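L-Ribose isomerase (Acinetobacter, PDB 4Q0S) isomerises the aldose L-ribose, probably to the ketose L-ribulose, in a cupin barrel that here binds cobalt. Local coordinates at residues 115-118 and 123-126; 182-185 and 190-193; 58-63 and 69-74; 64-69 and 208-213; 159-164 and 173-178. All coordinates share one frame; numbering follows the deposited sequence.

Interaction 1 of 5, residues 115-118 and 123-126. With CO (cobalt (II) ion), chain B; RB0 (D-ribitol), chain C.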
# COMPACT_ATOMS: atom_id res chain seq x y z
N PRO A 115 -4.67 -21.60 17.36
CA PRO A 115 -4.64 -22.30 18.65
C PRO A 115 -3.31 -22.56 19.37
O PRO A 115 -2.24 -22.61 18.76
CB PRO A 115 -5.39 -23.59 18.34
CG PRO A 115 -4.97 -23.87 16.95
CD PRO A 115 -5.09 -22.51 16.28
N PRO A 116 -3.38 -22.72 20.70
CA PRO A 116 -2.20 -22.99 21.53
C PRO A 116 -1.38 -24.15 21.00
O PRO A 116 -1.90 -25.24 20.74
CB PRO A 116 -2.81 -23.31 22.89
CG PRO A 116 -3.97 -22.37 22.95
CD PRO A 116 -4.57 -22.52 21.55
N HIS A 117 -0.08 -23.91 20.85
CA HIS A 117 0.83 -24.94 20.37
C HIS A 117 2.25 -24.46 20.56
O HIS A 117 2.48 -23.30 20.92
CB HIS A 117 0.58 -25.23 18.88
CG HIS A 117 0.94 -24.09 17.98
ND1 HIS A 117 0.19 -22.93 17.92
CD2 HIS A 117 1.98 -23.91 17.14
CE1 HIS A 117 0.77 -22.08 17.08
NE2 HIS A 117 1.86 -22.66 16.59
N HIS A 118 3.21 -25.35 20.34
CA HIS A 118 4.60 -24.97 20.44
C HIS A 118 5.38 -25.80 19.45
O HIS A 118 4.90 -26.84 18.99
CB HIS A 118 5.15 -25.16 21.87
CG HIS A 118 5.50 -26.57 22.22
ND1 HIS A 118 4.56 -27.49 22.63
CD2 HIS A 118 6.68 -27.22 22.23
CE1 HIS A 118 5.15 -28.64 22.89
NE2 HIS A 118 6.44 -28.51 22.65
N THR A 123 11.46 -21.38 15.36
CA THR A 123 11.42 -20.10 16.04
C THR A 123 10.73 -19.14 15.06
O THR A 123 11.09 -19.10 13.87
CB THR A 123 12.85 -19.58 16.35
OG1 THR A 123 13.40 -20.32 17.44
CG2 THR A 123 12.81 -18.10 16.71
N GLU A 124 9.76 -18.38 15.55
CA GLU A 124 8.99 -17.45 14.71
C GLU A 124 9.22 -15.98 15.08
O GLU A 124 9.75 -15.67 16.15
CB GLU A 124 7.49 -17.74 14.85
CG GLU A 124 7.07 -19.19 14.61
CD GLU A 124 5.64 -19.48 15.04
OE1 GLU A 124 4.92 -18.56 15.49
OE2 GLU A 124 5.21 -20.65 14.94
N SER A 125 8.81 -15.10 14.18
CA SER A 125 8.88 -13.65 14.38
C SER A 125 7.61 -13.12 13.71
O SER A 125 7.20 -13.63 12.66
CB SER A 125 10.12 -13.05 13.72
OG SER A 125 9.98 -12.96 12.31
N TYR A 126 6.99 -12.11 14.32
CA TYR A 126 5.75 -11.56 13.78
C TYR A 126 5.84 -10.10 13.38
O TYR A 126 6.47 -9.29 14.05
CB TYR A 126 4.60 -11.68 14.78
CG TYR A 126 4.47 -13.03 15.44
CD1 TYR A 126 4.40 -14.19 14.68
CD2 TYR A 126 4.42 -13.14 16.83
CE1 TYR A 126 4.27 -15.43 15.28
CE2 TYR A 126 4.29 -14.38 17.45
CZ TYR A 126 4.21 -15.52 16.66
OH TYR A 126 4.11 -16.76 17.26
CO CO B . 3.65 -21.47 15.75
C1 RB0 C . 0.25 -22.56 12.62
O1 RB0 C . -0.52 -23.68 12.21
C2 RB0 C . 1.44 -22.39 11.69
O2 RB0 C . 2.39 -23.42 11.94
C3 RB0 C . 2.07 -20.99 11.86
O3 RB0 C . 3.03 -20.77 10.83
C4 RB0 C . 2.72 -20.79 13.23
O4 RB0 C . 3.02 -22.05 13.82
C5 RB0 C . 1.80 -19.99 14.14
O5 RB0 C . 2.48 -19.66 15.36
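His117 and Glu124 meet through a shared cobalt(II) ion, in the metal centre of a cupin barrel. Their spacing, with His119 between them, fits the HxH...E pattern of the first cupin motif, and His199 supplies the remaining protein ligand. Direct contact is slight, since His117 NE2 and Glu124 OE2 stay 4.2 Å apart; the metal fills the gap, bound by His117 NE2 at 2.3 Å and by Glu124 OE2 at 1.9 Å. The imidazole gets there with CG lodged between its own backbone N and carbonyl carbon (chi1 67°). Its rotation is fixed from the far side of the ring: His117 ND1 donates to Pro115 O at 2.6 Å, with an N-H...O angle of 160° and the acceptor near the ring plane, so NE2 is aimed at the cobalt. Glu124 comes from the facing strand on an extended chain (chi2 168°) and divides its carboxylate between two tasks. OE2 binds the metal, whereas Glu124 OE1 accepts a 2.7 Å hydrogen bond from Tyr126 OH, which meets it nearly in line with the C-O bond. Tyr126 is thus a second-shell residue, fixing the turn of the carboxylate without touching the metal. D-ribitol completes the sphere as a chelate through O4 and O5, consistent with the way a sugar substrate might be held, and Arg254 and Glu215 hydrogen-bond to it as well. The ligand also reaches the second carboxylate oxygen, for Glu124 OE1 lies 2.7 Å from ribitol O5.

Interaction 2 of 5, residues 182-185 and 190-193. With RB0 (D-ribitol), chain D.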
# COMPACT_ATOMS: atom_id res chain seq x y z
N VAL A 182 0.53 -9.95 24.86
CA VAL A 182 1.06 -8.76 24.21
C VAL A 182 0.18 -8.47 23.00
O VAL A 182 -0.29 -9.38 22.33
CB VAL A 182 2.54 -8.95 23.76
CG1 VAL A 182 2.64 -10.02 22.69
CG2 VAL A 182 3.10 -7.64 23.27
N ARG A 183 -0.07 -7.19 22.75
CA ARG A 183 -0.87 -6.78 21.61
C ARG A 183 0.06 -6.09 20.63
O ARG A 183 0.66 -5.06 20.95
CB ARG A 183 -1.99 -5.83 22.07
CG ARG A 183 -3.02 -5.53 21.00
CD ARG A 183 -4.39 -5.23 21.61
NE ARG A 183 -5.36 -4.81 20.61
CZ ARG A 183 -6.67 -4.72 20.83
NH1 ARG A 183 -7.17 -5.04 22.03
NH2 ARG A 183 -7.48 -4.31 19.87
N LEU A 184 0.20 -6.67 19.44
CA LEU A 184 1.09 -6.13 18.41
C LEU A 184 0.32 -5.37 17.34
O LEU A 184 -0.80 -5.74 16.97
CB LEU A 184 1.87 -7.28 17.75
CG LEU A 184 2.68 -8.19 18.67
CD1 LEU A 184 3.32 -9.32 17.85
CD2 LEU A 184 3.75 -7.37 19.39
N ARG A 185 0.94 -4.31 16.83
CA ARG A 185 0.34 -3.48 15.79
C ARG A 185 1.31 -3.23 14.64
O ARG A 185 2.50 -3.49 14.76
CB ARG A 185 -0.08 -2.13 16.39
CG ARG A 185 -1.29 -2.20 17.29
CD ARG A 185 -1.58 -0.84 17.92
NE ARG A 185 -0.82 -0.66 19.14
CZ ARG A 185 -1.15 -1.19 20.31
NH1 ARG A 185 -2.24 -1.94 20.42
NH2 ARG A 185 -0.38 -1.00 21.38
N LYS A 190 9.77 -6.05 15.32
CA LYS A 190 9.48 -7.45 15.01
C LYS A 190 9.40 -8.20 16.34
O LYS A 190 10.18 -7.93 17.25
CB LYS A 190 10.60 -8.04 14.15
CG LYS A 190 10.61 -7.58 12.70
CD LYS A 190 9.74 -8.47 11.84
CE LYS A 190 9.94 -8.19 10.36
NZ LYS A 190 9.16 -9.12 9.50
N PHE A 191 8.47 -9.14 16.45
CA PHE A 191 8.28 -9.91 17.68
C PHE A 191 8.73 -11.35 17.53
O PHE A 191 8.20 -12.09 16.69
CB PHE A 191 6.81 -9.89 18.10
CG PHE A 191 6.60 -10.35 19.51
CD1 PHE A 191 6.59 -9.43 20.56
CD2 PHE A 191 6.43 -11.70 19.81
CE1 PHE A 191 6.41 -9.85 21.88
CE2 PHE A 191 6.25 -12.14 21.12
CZ PHE A 191 6.24 -11.21 22.16
N VAL A 192 9.69 -11.76 18.36
CA VAL A 192 10.22 -13.12 18.30
C VAL A 192 9.57 -14.12 19.25
O VAL A 192 9.44 -13.88 20.45
CB VAL A 192 11.75 -13.12 18.59
CG1 VAL A 192 12.29 -14.54 18.64
CG2 VAL A 192 12.47 -12.32 17.52
N MET A 193 9.15 -15.25 18.70
CA MET A 193 8.56 -16.32 19.49
C MET A 193 9.55 -17.47 19.38
O MET A 193 9.57 -18.19 18.38
CB MET A 193 7.20 -16.74 18.91
CG MET A 193 6.50 -17.85 19.70
SD MET A 193 6.19 -17.42 21.44
CE MET A 193 5.11 -15.96 21.26
C1 RB0 D . 11.87 -6.85 21.04
O1 RB0 D . 12.21 -5.71 20.29
C2 RB0 D . 10.43 -7.23 20.75
O2 RB0 D . 9.60 -6.10 21.00
C3 RB0 D . 9.98 -8.40 21.63
O3 RB0 D . 10.06 -8.03 23.00
C4 RB0 D . 10.79 -9.67 21.39
O4 RB0 D . 10.92 -9.91 20.00
C5 RB0 D . 10.08 -10.85 22.06
O5 RB0 D . 10.76 -12.05 21.77
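An apolar contact joins Phe191 to Val182 and Leu184, packing side chains from the two sheets of the cupin barrel against each other; strands 180-185 and 191-193 lie at the outer margins of their respective sheets within this chain. No hydrogen bond links the two segments. Leu184 brings both methyls to bear at about a right angle to the phenylalanine: Leu184 CD1 rests 3.5 Å from Phe191 CB, and Leu184 CD2 reaches Phe191 CD1 at 3.7 Å. Val182 and Phe191 come at each other from opposite directions, with Val182 CG1 3.8 Å from Phe191 CZ, at the far end of the ring. With its CG trans to the backbone N (chi1 -166°), Phe191 extends its ring between the valine and the leucine on one hand and a second D-ribitol on the other. Carbon C5 of that ligand stands 3.8 Å above the ring plane, over its centre. The polar grip on the ligand comes from the main chain: Val192 N donates to ribitol O4 at 2.8 Å along a nearly straight line (169°), and ribitol O5 donates to Val192 O at 2.6 Å. Lys190 instead sends its ammonium away, to Glu127 and to Asp103 of a second subunit. Recognition at this site thus rests on main-chain N-H and C=O groups and on a ring face that Val182 and Leu184 back from the other side, with no metal involved.

Interaction 3 of 5, residues 58-63 and 69-74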
# COMPACT_ATOMS: atom_id res chain seq x y z
N TYR A 58 -15.33 -26.45 12.60
CA TYR A 58 -16.01 -26.15 11.35
C TYR A 58 -17.26 -25.34 11.62
O TYR A 58 -17.78 -24.68 10.73
CB TYR A 58 -16.34 -27.45 10.62
CG TYR A 58 -15.15 -28.01 9.89
CD1 TYR A 58 -14.79 -27.53 8.63
CD2 TYR A 58 -14.34 -28.99 10.48
CE1 TYR A 58 -13.66 -28.00 7.98
CE2 TYR A 58 -13.20 -29.46 9.83
CZ TYR A 58 -12.87 -28.96 8.58
OH TYR A 58 -11.72 -29.40 7.95
N ASP A 59 -17.73 -25.36 12.87
CA ASP A 59 -18.92 -24.59 13.22
C ASP A 59 -18.64 -23.10 13.06
O ASP A 59 -19.54 -22.28 13.23
CB ASP A 59 -19.36 -24.88 14.66
CG ASP A 59 -20.24 -26.11 14.77
OD1 ASP A 59 -21.03 -26.37 13.84
OD2 ASP A 59 -20.17 -26.81 15.80
N ALA A 60 -17.40 -22.76 12.76
CA ALA A 60 -17.06 -21.36 12.56
C ALA A 60 -17.85 -20.88 11.34
O ALA A 60 -18.18 -19.71 11.23
CB ALA A 60 -15.57 -21.20 12.32
N PHE A 61 -18.14 -21.82 10.44
CA PHE A 61 -18.86 -21.50 9.23
C PHE A 61 -20.38 -21.58 9.30
O PHE A 61 -21.06 -21.57 8.28
CB PHE A 61 -18.31 -22.35 8.08
CG PHE A 61 -16.92 -21.93 7.66
CD1 PHE A 61 -16.73 -20.86 6.80
CD2 PHE A 61 -15.80 -22.55 8.22
CE1 PHE A 61 -15.45 -20.40 6.49
CE2 PHE A 61 -14.51 -22.10 7.92
CZ PHE A 61 -14.33 -21.03 7.06
N LYS A 62 -20.92 -21.66 10.52
CA LYS A 62 -22.37 -21.67 10.69
C LYS A 62 -22.80 -20.21 10.53
O LYS A 62 -23.77 -19.91 9.82
CB LYS A 62 -22.76 -22.17 12.08
CG LYS A 62 -23.04 -23.67 12.15
CD LYS A 62 -23.69 -24.06 13.47
CE LYS A 62 -24.09 -25.53 13.48
NZ LYS A 62 -24.71 -25.97 14.77
N ASN A 63 -22.08 -19.30 11.18
CA ASN A 63 -22.38 -17.88 11.07
C ASN A 63 -21.35 -17.15 10.22
O ASN A 63 -21.54 -15.99 9.85
CB ASN A 63 -22.51 -17.26 12.46
CG ASN A 63 -23.72 -17.78 13.21
OD1 ASN A 63 -24.81 -17.89 12.65
ND2 ASN A 63 -23.53 -18.11 14.49
N GLU A 69 -17.29 -14.70 16.36
CA GLU A 69 -17.28 -15.80 17.31
C GLU A 69 -15.91 -16.45 17.49
O GLU A 69 -15.11 -16.50 16.56
CB GLU A 69 -18.29 -16.86 16.88
CG GLU A 69 -19.72 -16.34 16.78
CD GLU A 69 -20.67 -17.37 16.22
OE1 GLU A 69 -20.47 -17.81 15.07
OE2 GLU A 69 -21.63 -17.74 16.93
N PRO A 70 -15.64 -16.96 18.70
CA PRO A 70 -14.36 -17.61 19.00
C PRO A 70 -14.21 -19.03 18.46
O PRO A 70 -14.79 -19.99 18.99
CB PRO A 70 -14.29 -17.56 20.52
CG PRO A 70 -15.73 -17.70 20.92
CD PRO A 70 -16.42 -16.77 19.94
N TYR A 71 -13.43 -19.17 17.38
CA TYR A 71 -13.16 -20.46 16.78
C TYR A 71 -11.69 -20.49 16.40
O TYR A 71 -11.04 -19.45 16.30
CB TYR A 71 -14.04 -20.68 15.55
CG TYR A 71 -15.47 -21.07 15.89
CD1 TYR A 71 -15.78 -22.38 16.26
CD2 TYR A 71 -16.49 -20.12 15.90
CE1 TYR A 71 -17.08 -22.74 16.63
CE2 TYR A 71 -17.79 -20.46 16.27
CZ TYR A 71 -18.08 -21.78 16.63
OH TYR A 71 -19.36 -22.12 17.01
N GLU A 72 -11.15 -21.70 16.20
CA GLU A 72 -9.75 -21.84 15.85
C GLU A 72 -9.64 -22.23 14.38
O GLU A 72 -9.85 -23.38 13.99
CB GLU A 72 -9.08 -22.87 16.77
CG GLU A 72 -9.34 -22.53 18.25
CD GLU A 72 -8.64 -23.43 19.25
OE1 GLU A 72 -8.34 -24.60 18.93
OE2 GLU A 72 -8.40 -22.96 20.39
N ALA A 73 -9.34 -21.22 13.57
CA ALA A 73 -9.22 -21.36 12.12
C ALA A 73 -8.47 -20.15 11.59
O ALA A 73 -8.55 -19.05 12.15
CB ALA A 73 -10.60 -21.45 11.49
N MET A 74 -7.75 -20.34 10.49
CA MET A 74 -6.97 -19.25 9.92
C MET A 74 -6.54 -19.61 8.51
O MET A 74 -6.71 -20.74 8.06
CB MET A 74 -5.71 -19.02 10.75
CG MET A 74 -4.70 -20.14 10.56
SD MET A 74 -3.35 -20.11 11.74
CE MET A 74 -2.54 -18.58 11.25
O HOH W 1 -20.42 -19.89 13.57
O HOH W 2 -19.67 -24.46 18.22
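Glu69 OE1 is gripped by several groups at once. Asn63 ND2 donates to Glu69 OE1 at 3.1 Å with an N-H...O angle of 159°, a water lies 2.6 Å from the same OE1, and Ser67 OG also approaches it. The amide meets the oxygen on its syn side but 33° out of the carboxylate plane, and a weak second bond runs from the same nitrogen to Glu69 OE2. That water ties the carboxylate to the weakly bonded helical turn about 60-63 and the residue before it: it accepts from Asn63 N at 3.0 Å and sits 2.6 Å from Asp59 O, though its two protons cannot serve every oxygen nearby. Packing adds to the polar contacts. Tyr71, its CG beside the backbone N and trans to the carbonyl carbon, lays its ring against the helix start. Ala60 CA makes a CH-pi contact 3.7 Å from the ring centroid and 16° off the normal, while Ala60 CB touches Tyr71 CG at 3.6 Å. At the phenol end, a second water in the ring plane binds Tyr71 OH at 2.7 Å. Together these join the helix to the run leading into barrel strand 73-82, beside a third subunit whose Arg20 binds Phe61 O. The carboxylate of Glu69 is met by neutral groups, an amide, a hydroxyl and water, which would probably keep it ionised while fixing its orientation.

Interaction 4 of 5, residues 64-69 and 208-213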
# COMPACT_ATOMS: atom_id res chain seq x y z
N GLY A 64 -20.24 -17.82 9.91
CA GLY A 64 -19.22 -17.22 9.07
C GLY A 64 -18.07 -16.49 9.73
O GLY A 64 -18.09 -16.16 10.92
N MET A 65 -17.06 -16.20 8.92
CA MET A 65 -15.85 -15.52 9.36
C MET A 65 -16.01 -14.08 9.84
O MET A 65 -15.06 -13.50 10.35
CB MET A 65 -14.80 -15.60 8.25
CG MET A 65 -14.15 -16.97 8.10
SD MET A 65 -13.19 -17.43 9.58
CE MET A 65 -14.05 -18.91 10.06
N TRP A 66 -17.19 -13.50 9.69
CA TRP A 66 -17.40 -12.14 10.18
C TRP A 66 -18.35 -12.13 11.37
O TRP A 66 -18.79 -11.06 11.80
CB TRP A 66 -17.91 -11.21 9.07
CG TRP A 66 -16.79 -10.76 8.16
CD1 TRP A 66 -16.35 -11.40 7.03
CD2 TRP A 66 -15.88 -9.68 8.39
NE1 TRP A 66 -15.22 -10.78 6.55
CE2 TRP A 66 -14.91 -9.73 7.36
CE3 TRP A 66 -15.78 -8.68 9.36
CZ2 TRP A 66 -13.85 -8.81 7.28
CZ3 TRP A 66 -14.73 -7.77 9.29
CH2 TRP A 66 -13.78 -7.84 8.25
N SER A 67 -18.65 -13.30 11.90
CA SER A 67 -19.55 -13.39 13.06
C SER A 67 -18.86 -12.84 14.31
O SER A 67 -19.51 -12.29 15.19
CB SER A 67 -19.98 -14.84 13.30
OG SER A 67 -18.93 -15.61 13.87
N GLY A 68 -17.53 -12.98 14.36
CA GLY A 68 -16.79 -12.50 15.51
C GLY A 68 -16.66 -13.56 16.60
O GLY A 68 -16.00 -13.35 17.61
N GLU A 69 -17.29 -14.70 16.36
CA GLU A 69 -17.28 -15.80 17.31
C GLU A 69 -15.91 -16.45 17.49
O GLU A 69 -15.11 -16.50 16.56
CB GLU A 69 -18.29 -16.86 16.88
CG GLU A 69 -19.72 -16.34 16.78
CD GLU A 69 -20.67 -17.37 16.22
OE1 GLU A 69 -20.47 -17.81 15.07
OE2 GLU A 69 -21.63 -17.74 16.93
N ASP A 208 -12.47 -4.23 12.60
CA ASP A 208 -13.18 -3.95 11.36
C ASP A 208 -12.46 -4.60 10.19
O ASP A 208 -12.96 -4.61 9.07
CB ASP A 208 -13.24 -2.44 11.15
CG ASP A 208 -11.89 -1.79 11.31
OD1 ASP A 208 -11.29 -1.92 12.40
OD2 ASP A 208 -11.42 -1.14 10.35
N VAL A 209 -11.26 -5.14 10.45
CA VAL A 209 -10.50 -5.80 9.40
C VAL A 209 -9.90 -7.10 9.90
O VAL A 209 -9.73 -7.29 11.10
CB VAL A 209 -9.34 -4.91 8.86
CG1 VAL A 209 -9.88 -3.62 8.28
CG2 VAL A 209 -8.33 -4.62 9.97
N PRO A 210 -9.58 -8.02 8.98
CA PRO A 210 -8.99 -9.28 9.43
C PRO A 210 -7.57 -8.97 9.89
O PRO A 210 -6.97 -7.99 9.45
CB PRO A 210 -8.96 -10.13 8.15
CG PRO A 210 -9.99 -9.48 7.25
CD PRO A 210 -9.79 -8.02 7.53
N LEU A 211 -7.04 -9.77 10.81
CA LEU A 211 -5.68 -9.58 11.25
C LEU A 211 -4.82 -10.18 10.13
O LEU A 211 -5.05 -11.31 9.70
CB LEU A 211 -5.42 -10.34 12.55
CG LEU A 211 -3.94 -10.61 12.84
CD1 LEU A 211 -3.20 -9.29 12.95
CD2 LEU A 211 -3.79 -11.43 14.14
N VAL A 212 -3.85 -9.41 9.66
CA VAL A 212 -2.95 -9.90 8.62
C VAL A 212 -1.55 -9.78 9.19
O VAL A 212 -1.11 -8.69 9.57
CB VAL A 212 -3.06 -9.07 7.31
CG1 VAL A 212 -2.16 -9.68 6.22
CG2 VAL A 212 -4.50 -9.04 6.83
N VAL A 213 -0.85 -10.91 9.27
CA VAL A 213 0.49 -10.92 9.84
C VAL A 213 1.50 -11.63 8.96
O VAL A 213 1.23 -12.69 8.39
CB VAL A 213 0.50 -11.64 11.22
CG1 VAL A 213 1.91 -11.56 11.85
CG2 VAL A 213 -0.53 -11.01 12.14
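Trp66 and Pro210 make the apolar part of this contact: the benzo ring of the indole brings Trp66 CZ2 to 3.9 Å from Pro210 CG, the two groups set obliquely. A second kind of approach involves the outer edge of the same ring. Asp208 O lies near the indole plane, 3.4 Å from Trp66 CH2 and 3.6 Å from Trp66 CZ3, so aromatic C-H groups face a carbonyl oxygen, and Val209 CA lies 4.0 Å from Trp66 CH2 at the same edge. Although the bond leaving the tryptophan backbone is not aimed at 208-213, CG set beside the backbone N (chi1 -78°) carries the far end of the indole across. In the cupin barrel this joins the loop after helix 60-63 to the run entering strand 211-217. Hydrogen bonds shape the loop itself: a type I turn is closed by Ser67 N to Gly64 O at 3.1 Å, and an ST turn follows, in which Glu69 N donates to Ser67 OG at 3.1 Å with an angle of 164°. The polar ends of Trp66 and Asp208 find their partners on a third subunit, where Glu28 accepts from Trp66 NE1 and Lys34 forms a salt bridge with Asp208 OD2.

Interaction 5 of 5, residues 159-164 and 173-178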
# COMPACT_ATOMS: atom_id res chain seq x y z
N SER A 159 2.63 -8.92 29.49
CA SER A 159 1.61 -8.45 30.42
C SER A 159 0.54 -9.51 30.67
O SER A 159 0.48 -10.53 29.97
CB SER A 159 0.92 -7.21 29.86
OG SER A 159 1.86 -6.24 29.43
N PRO A 160 -0.30 -9.30 31.69
CA PRO A 160 -1.34 -10.29 31.94
C PRO A 160 -2.38 -10.12 30.84
O PRO A 160 -2.37 -9.12 30.11
CB PRO A 160 -1.88 -9.89 33.31
CG PRO A 160 -1.66 -8.41 33.34
CD PRO A 160 -0.28 -8.27 32.75
N TRP A 161 -3.28 -11.09 30.72
CA TRP A 161 -4.33 -11.02 29.73
C TRP A 161 -5.29 -9.89 30.05
O TRP A 161 -5.51 -9.57 31.22
CB TRP A 161 -5.15 -12.30 29.73
CG TRP A 161 -4.56 -13.48 29.06
CD1 TRP A 161 -3.26 -13.85 29.04
CD2 TRP A 161 -5.29 -14.51 28.40
NE1 TRP A 161 -3.13 -15.07 28.42
CE2 TRP A 161 -4.36 -15.50 28.01
CE3 TRP A 161 -6.65 -14.70 28.10
CZ2 TRP A 161 -4.74 -16.66 27.34
CZ3 TRP A 161 -7.03 -15.86 27.44
CH2 TRP A 161 -6.08 -16.82 27.06
N PRO A 162 -5.85 -9.25 29.02
CA PRO A 162 -6.79 -8.18 29.33
C PRO A 162 -8.05 -8.97 29.71
O PRO A 162 -8.09 -10.19 29.50
CB PRO A 162 -6.94 -7.45 27.99
CG PRO A 162 -6.75 -8.56 26.99
CD PRO A 162 -5.57 -9.32 27.58
N GLU A 163 -9.06 -8.32 30.26
CA GLU A 163 -10.26 -9.04 30.63
C GLU A 163 -11.23 -9.26 29.46
O GLU A 163 -11.21 -8.52 28.48
CB GLU A 163 -11.00 -8.31 31.74
CG GLU A 163 -10.26 -8.25 33.05
CD GLU A 163 -11.10 -7.61 34.14
OE1 GLU A 163 -11.52 -6.45 33.95
OE2 GLU A 163 -11.34 -8.28 35.17
N GLY A 164 -12.07 -10.29 29.59
CA GLY A 164 -13.07 -10.57 28.58
C GLY A 164 -12.64 -11.23 27.29
O GLY A 164 -13.21 -10.95 26.24
N SER A 173 -9.38 -24.58 28.32
CA SER A 173 -8.24 -25.05 29.10
C SER A 173 -6.92 -25.14 28.33
O SER A 173 -5.85 -25.13 28.93
CB SER A 173 -8.56 -26.42 29.71
OG SER A 173 -8.74 -27.40 28.71
N SER A 174 -6.99 -25.23 27.00
CA SER A 174 -5.76 -25.32 26.22
C SER A 174 -4.94 -24.03 26.32
O SER A 174 -3.75 -24.02 26.02
CB SER A 174 -6.08 -25.62 24.75
OG SER A 174 -6.74 -24.53 24.13
N TYR A 175 -5.59 -22.96 26.77
CA TYR A 175 -4.93 -21.66 26.90
C TYR A 175 -4.37 -21.35 28.29
O TYR A 175 -3.62 -20.39 28.46
CB TYR A 175 -5.91 -20.54 26.51
CG TYR A 175 -6.33 -20.55 25.05
CD1 TYR A 175 -7.25 -21.49 24.57
CD2 TYR A 175 -5.80 -19.62 24.15
CE1 TYR A 175 -7.62 -21.50 23.23
CE2 TYR A 175 -6.17 -19.63 22.81
CZ TYR A 175 -7.08 -20.57 22.35
OH TYR A 175 -7.43 -20.58 21.02
N GLU A 176 -4.73 -22.18 29.26
CA GLU A 176 -4.30 -22.02 30.66
C GLU A 176 -2.87 -21.58 30.89
O GLU A 176 -2.63 -20.61 31.61
CB GLU A 176 -4.53 -23.33 31.42
CG GLU A 176 -5.93 -23.51 31.97
CD GLU A 176 -6.30 -22.43 32.97
OE1 GLU A 176 -6.85 -21.39 32.55
OE2 GLU A 176 -6.03 -22.61 34.18
N LYS A 177 -1.92 -22.29 30.30
CA LYS A 177 -0.50 -21.98 30.47
C LYS A 177 0.04 -20.78 29.69
O LYS A 177 1.17 -20.35 29.92
CB LYS A 177 0.35 -23.21 30.13
CG LYS A 177 0.29 -24.33 31.16
CD LYS A 177 1.14 -25.51 30.71
CE LYS A 177 1.48 -26.45 31.85
NZ LYS A 177 0.29 -27.06 32.49
N LEU A 178 -0.74 -20.26 28.75
CA LEU A 178 -0.30 -19.12 27.96
C LEU A 178 -0.72 -17.84 28.67
O LEU A 178 -1.53 -17.06 28.15
CB LEU A 178 -0.90 -19.18 26.55
CG LEU A 178 -0.38 -20.34 25.68
CD1 LEU A 178 -0.77 -21.68 26.31
CD2 LEU A 178 -0.95 -20.22 24.27
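The indole of Trp161 works by its edge: Leu178 O lies in the ring plane at the pyrrole nitrogen, and Tyr175 CB sits at the rim of the benzo ring. Trp161 NE1 donates to Leu178 O at 2.6 Å. The N-H...O angle of 146° shows a short but bent bond, and the donor lies in the carbonyl plane, approaching at 148° to the C=O. Beside it, Trp161 CH2 packs 3.8 Å from Tyr175 CB, the two side chains crossing at about a right angle. The tryptophan's CG, trans to its carbonyl carbon (chi1 -78°), directs the indole toward the facing loop, so one ring edge is shared between a polar and an apolar partner. Leu178 offers its carbonyl from the end of a type I turn begun at Tyr175, closed by Leu178 N donating to Tyr175 O at 2.9 Å. The phenol of Tyr175 points to another part of the barrel, where its OH bonds Glu72 OE2. Phe136 of strand 132-137 also meets the tryptophan ring. The arrangement pins two parts of one long excursion to each other, the segment inserted between neighbouring antiparallel strands 132-137 and 180-185 of the cupin barrel.

Interaction 1 is the innermost, its centre about 6 Å from the centre of the chain, and its chemistry is metal coordination. Interactions 2, 4 and 5 are also buried, but 2 and 4 rest on apolar packing and 5 on an indole N-H to carbonyl bond; interaction 3 is a water-threaded surface contact. Interactions 1 and 2 hold neighbouring strands, 124-130 and 191-193, probably bonded through Glu124 O to Met193 N and Tyr126 N to Phe191 O. Interactions 3 and 4 share Glu69, alternate along the chain and both reach the third subunit. Interaction 5 stays within one loop excursion, yet is tied to interaction 3 and packs on Pro116 of interaction 1.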